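Local coordinates for protein yncA (Salmonella typhimurium, PDB 3DR6) that probably transfers an acetyl group from acetyl-CoA to an acceptor, as a putative acetyltransferase of the GNAT family, at residues Ile108-Ala111 with Arg112-Gly115; Arg132-Ser136 with Leu137-Val141. One frame throughout, in Å; residues are numbered along the deposited sequence.

Contact 1. Residues Ile108-Ala111 with Arg112-Gly115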
loop_
_atom_site.group_PDB
_atom_site.type_symbol
_atom_site.label_atom_id
_atom_site.label_comp_id
_atom_site.label_asym_id
_atom_site.label_seq_id
_atom_site.Cartn_x
_atom_site.Cartn_y
_atom_site.Cartn_z
ATOM N N ILE C 108 1.993 -14.624 13.005
ATOM C CA ILE C 108 0.705 -15.056 12.451
ATOM C C ILE C 108 -0.306 -15.338 13.568
ATOM O O ILE C 108 -1.469 -14.975 13.460
ATOM C CB ILE C 108 0.880 -16.305 11.567
ATOM C CG1 ILE C 108 1.559 -15.936 10.249
ATOM C CG2 ILE C 108 -0.461 -16.997 11.300
ATOM C CD1 ILE C 108 2.253 -17.120 9.549
ATOM N N ASP C 109 0.166 -15.970 14.639
ATOM C CA ASP C 109 -0.647 -16.251 15.811
ATOM C C ASP C 109 -1.161 -14.961 16.421
ATOM O O ASP C 109 -2.332 -14.875 16.788
ATOM C CB ASP C 109 0.191 -16.975 16.868
ATOM C CG ASP C 109 0.550 -18.388 16.469
ATOM O OD1 ASP C 109 -0.150 -18.982 15.631
ATOM O OD2 ASP C 109 1.549 -18.906 17.019
ATOM N N GLU C 110 -0.276 -13.965 16.516
ATOM C CA GLU C 110 -0.631 -12.661 17.076
ATOM C C GLU C 110 -1.634 -11.966 16.180
ATOM O O GLU C 110 -2.562 -11.347 16.674
ATOM C CB GLU C 110 0.601 -11.777 17.322
ATOM C CG GLU C 110 1.585 -12.314 18.385
ATOM C CD GLU C 110 0.951 -12.588 19.747
ATOM O OE1 GLU C 110 -0.004 -11.869 20.144
ATOM O OE2 GLU C 110 1.418 -13.535 20.421
ATOM N N ALA C 111 -1.470 -12.102 14.864
ATOM C CA ALA C 111 -2.429 -11.549 13.905
ATOM C C ALA C 111 -3.845 -12.127 14.116
ATOM O O ALA C 111 -4.824 -11.381 14.151
ATOM C CB ALA C 111 -1.934 -11.758 12.452
ATOM N N ARG C 112 -3.948 -13.441 14.344
ATOM C CA ARG C 112 -5.266 -14.016 14.668
ATOM C C ARG C 112 -5.872 -13.436 15.964
ATOM O O ARG C 112 -7.070 -13.174 16.026
ATOM C CB ARG C 112 -5.212 -15.545 14.728
ATOM C CG ARG C 112 -4.890 -16.181 13.361
ATOM C CD ARG C 112 -5.444 -17.632 13.255
ATOM N NE ARG C 112 -5.070 -18.193 11.955
ATOM C CZ ARG C 112 -3.896 -18.783 11.696
ATOM N NH1 ARG C 112 -2.997 -18.968 12.643
ATOM N NH2 ARG C 112 -3.636 -19.220 10.475
ATOM N N ARG C 113 -5.047 -13.235 16.992
ATOM C CA ARG C 113 -5.521 -12.611 18.246
ATOM C C ARG C 113 -6.048 -11.180 18.049
ATOM O O ARG C 113 -6.862 -10.701 18.846
ATOM C CB ARG C 113 -4.408 -12.624 19.307
ATOM C CG ARG C 113 -4.226 -13.967 19.934
ATOM C CD ARG C 113 -2.988 -14.022 20.819
ATOM N NE ARG C 113 -2.677 -15.426 21.068
ATOM C CZ ARG C 113 -1.641 -16.087 20.555
ATOM N NH1 ARG C 113 -1.475 -17.374 20.852
ATOM N NH2 ARG C 113 -0.758 -15.471 19.779
ATOM N N CYS C 114 -5.583 -10.514 16.994
ATOM C CA CYS C 114 -6.027 -9.166 16.662
ATOM C C CYS C 114 -7.223 -9.213 15.690
ATOM O O CYS C 114 -7.710 -8.163 15.247
ATOM C CB CYS C 114 -4.868 -8.359 16.072
ATOM S SG CYS C 114 -3.584 -7.934 17.276
ATOM N N GLY C 115 -7.694 -10.426 15.390
ATOM C CA GLY C 115 -8.770 -10.653 14.411
ATOM C C GLY C 115 -8.434 -10.361 12.954
ATOM O O GLY C 115 -9.330 -10.231 12.125
HETATM O O HOH W 1 -2.995 -18.743 15.314
HETATM O O HOH W 2 1.380 -17.939 19.876
#

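Contact 2. Residues Arg132-Ser136 with Leu137-Val141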
loop_
_atom_site.group_PDB
_atom_site.type_symbol
_atom_site.label_atom_id
_atom_site.label_comp_id
_atom_site.label_asym_id
_atom_site.label_seq_id
_atom_site.Cartn_x
_atom_site.Cartn_y
_atom_site.Cartn_z
ATOM N N ARG C 132 10.158 -19.253 -0.808
ATOM C CA ARG C 132 10.083 -20.634 -0.286
ATOM C C ARG C 132 9.620 -20.682 1.173
ATOM O O ARG C 132 8.762 -21.508 1.538
ATOM C CB ARG C 132 11.465 -21.295 -0.454
ATOM C CG ARG C 132 11.596 -22.754 -0.025
ATOM C CD ARG C 132 13.033 -23.282 -0.356
ATOM N NE ARG C 132 13.614 -22.595 -1.522
ATOM C CZ ARG C 132 14.743 -21.874 -1.526
ATOM N NH1 ARG C 132 15.145 -21.272 -2.645
ATOM N NH2 ARG C 132 15.485 -21.759 -0.426
ATOM N N LEU C 133 10.183 -19.797 1.992
ATOM C CA LEU C 133 9.866 -19.724 3.405
ATOM C C LEU C 133 8.381 -19.409 3.548
ATOM O O LEU C 133 7.674 -20.015 4.331
ATOM C CB LEU C 133 10.715 -18.640 4.076
ATOM C CG LEU C 133 10.539 -18.358 5.578
ATOM C CD1 LEU C 133 11.795 -17.735 6.170
ATOM C CD2 LEU C 133 9.313 -17.483 5.867
ATOM N N HIS C 134 7.906 -18.436 2.782
ATOM C CA HIS C 134 6.492 -18.094 2.846
ATOM C C HIS C 134 5.549 -19.201 2.354
ATOM O O HIS C 134 4.513 -19.439 2.978
ATOM C CB HIS C 134 6.257 -16.759 2.107
ATOM C CG HIS C 134 6.701 -15.566 2.895
ATOM N ND1 HIS C 134 8.002 -15.105 2.893
ATOM C CD2 HIS C 134 6.008 -14.726 3.696
ATOM C CE1 HIS C 134 8.096 -14.053 3.686
ATOM N NE2 HIS C 134 6.895 -13.789 4.166
ATOM N N HIS C 135 5.887 -19.862 1.245
ATOM C CA HIS C 135 5.103 -21.013 0.770
ATOM C C HIS C 135 4.970 -22.080 1.861
ATOM O O HIS C 135 3.902 -22.706 2.009
ATOM C CB HIS C 135 5.759 -21.660 -0.453
ATOM C CG HIS C 135 5.442 -20.987 -1.754
ATOM N ND1 HIS C 135 4.166 -20.602 -2.117
ATOM C CD2 HIS C 135 6.242 -20.673 -2.805
ATOM C CE1 HIS C 135 4.201 -20.051 -3.319
ATOM N NE2 HIS C 135 5.445 -20.099 -3.766
ATOM N N SER C 136 6.047 -22.269 2.627
ATOM C CA SER C 136 6.085 -23.296 3.671
ATOM C C SER C 136 5.166 -22.973 4.848
ATOM O O SER C 136 4.910 -23.851 5.696
ATOM C CB SER C 136 7.521 -23.534 4.187
ATOM O OG SER C 136 7.900 -22.596 5.180
ATOM N N LEU C 137 4.694 -21.724 4.909
ATOM C CA LEU C 137 3.722 -21.300 5.911
ATOM C C LEU C 137 2.330 -21.076 5.313
ATOM O O LEU C 137 1.424 -20.525 5.977
ATOM C CB LEU C 137 4.212 -20.037 6.638
ATOM C CG LEU C 137 5.194 -20.181 7.811
ATOM C CD1 LEU C 137 5.932 -18.864 8.078
ATOM C CD2 LEU C 137 4.495 -20.666 9.082
ATOM N N GLY C 138 2.151 -21.496 4.066
ATOM C CA GLY C 138 0.829 -21.482 3.479
ATOM C C GLY C 138 0.516 -20.216 2.703
ATOM O O GLY C 138 -0.603 -20.082 2.193
ATOM N N PHE C 139 1.501 -19.316 2.586
ATOM C CA PHE C 139 1.331 -18.097 1.760
ATOM C C PHE C 139 1.264 -18.467 0.278
ATOM O O PHE C 139 1.912 -19.434 -0.160
ATOM C CB PHE C 139 2.494 -17.107 1.978
ATOM C CG PHE C 139 2.411 -16.329 3.262
ATOM C CD1 PHE C 139 2.767 -16.936 4.496
ATOM C CD2 PHE C 139 2.040 -14.972 3.259
ATOM C CE1 PHE C 139 2.684 -16.192 5.702
ATOM C CE2 PHE C 139 1.968 -14.239 4.455
ATOM C CZ PHE C 139 2.290 -14.839 5.666
ATOM N N THR C 140 0.520 -17.673 -0.497
ATOM C CA THR C 140 0.540 -17.819 -1.950
ATOM C C THR C 140 0.877 -16.474 -2.628
ATOM O O THR C 140 0.582 -15.380 -2.086
ATOM C CB THR C 140 -0.805 -18.346 -2.475
ATOM O OG1 THR C 140 -1.845 -17.474 -2.038
ATOM C CG2 THR C 140 -1.098 -19.742 -1.937
ATOM N N VAL C 141 1.494 -16.562 -3.803
ATOM C CA VAL C 141 1.847 -15.370 -4.588
ATOM C C VAL C 141 0.592 -14.799 -5.225
ATOM O O VAL C 141 -0.124 -15.496 -5.943
ATOM C CB VAL C 141 2.888 -15.670 -5.714
ATOM C CG1 VAL C 141 3.165 -14.405 -6.513
ATOM C CG2 VAL C 141 4.184 -16.195 -5.121
HETATM O O HOH W 3 1.662 -22.341 -0.353
#

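Contact 1. Residues Ile108-Ala111 with Arg112-Gly115
Glu110 OE2 is gripped by two arginines, one a turn ahead and one a turn back: Arg113, whose NH2 closes a salt bridge to OE2 of 3.0 Å, and Arg106, through its NE. The Glu110 chain bends at chi2 (-56°), which brings the carboxylate round toward Arg113, whose extended chain comes across to meet it. Carboxylate and guanidinium are turned 31° apart, an oblique approach through one nitrogen. The same NH2 rests 3.4 Å from Asp109 CB, and the other terminal nitrogen of Arg113, NH1, holds a water that donates to Asp109 OD2.

Asp109 reaches its other arginine in the same indirect way. A second water donates to Asp109 OD1 and accepts from Arg112 NH1 at 2.7 Å, lying at the edge of that guanidinium and in its plane; the direct separation of OD1 and NH1, 4.1 Å, is too long for a salt bridge. Both carboxylate oxygens are thus tied through water to a neighbouring arginine. The Arg112 chain runs alongside Ile108 in the same direction, and NH1 lies 3.5 Å from Ile108 CG2, while its NE is held by the carbonyl of Leu165.

Beneath these side chains the regular pattern of i to i+4 bonding fades. Arg112 N and Arg113 N still bond to Ile108 O and Asp109 O in the regular way, but Cys114 N makes weak bonds to both Glu110 O and Ala111 O. Gly115 then leaves the helix with positive phi (68°), its N bonded to Arg112 O. This is a Schellman ending, and it closes the helix of the beta-alpha-beta unit formed by strand 83-90, helix 99-113 and strand 118-124 in this GNAT fold.

Contact 2. Residues Arg132-Ser136 with Leu137-Val141
From CB outward, His134 lies against Phe139: its CB is 3.8 Å from Phe139 CB, and beyond it CD2 stands over the centre of the phenyl face. The two planes meet at 86°, an edge-to-face pair with centroids 5.0 Å apart. On the other side of CG, ND1 bonds to the carbonyl of Ser130, and at the tip NE2 bonds to His86 NE2, so both nitrogens help to fix the ring's rotation, and Leu133 CD2 covers part of one face.

The backbone brings the rings together. His134 O accepts from Leu137 N and Phe139 N, which arrive from opposite faces of its carbonyl plane, and Gly138 N returns to His135 O. With Gly138 at positive phi, this is a Schellman motif. Ser136 OG turns back to Leu133 O at 2.7 Å, placed there by a chi1 of 83°. His135 ND1 donates to Phe139 O, and a water joins that oxygen to His135 O.

The turn carries helix 128-135 into strand 140-151: His134 also packs on strands 118-124 and 154-164, Phe139 touches Met119 and Leu163, and Leu133 and Leu137 rest on Leu104 of helix 99-113.

Contacts 1 and 2 are two instances of one solution, a helix closed by a glycine with positive phi, used at the ends of successive helices of the GNAT fold. Around the first helix end the side chains pair as charges and through waters; at the second a histidine edge meets a phenylalanine face. Their centres are about 18 Å apart, yet they meet through apolar side chains: Ile108 CD1 lies 4.0 Å from Phe139 CE1 and 4.2 Å from Leu137 CD2. Ile108 of helix 99-113 therefore packs on Leu137 and Phe139, in the link between helix 128-135 and strand 140-151, and Met119 of strand 118-124 touches both Ile108 and Phe139.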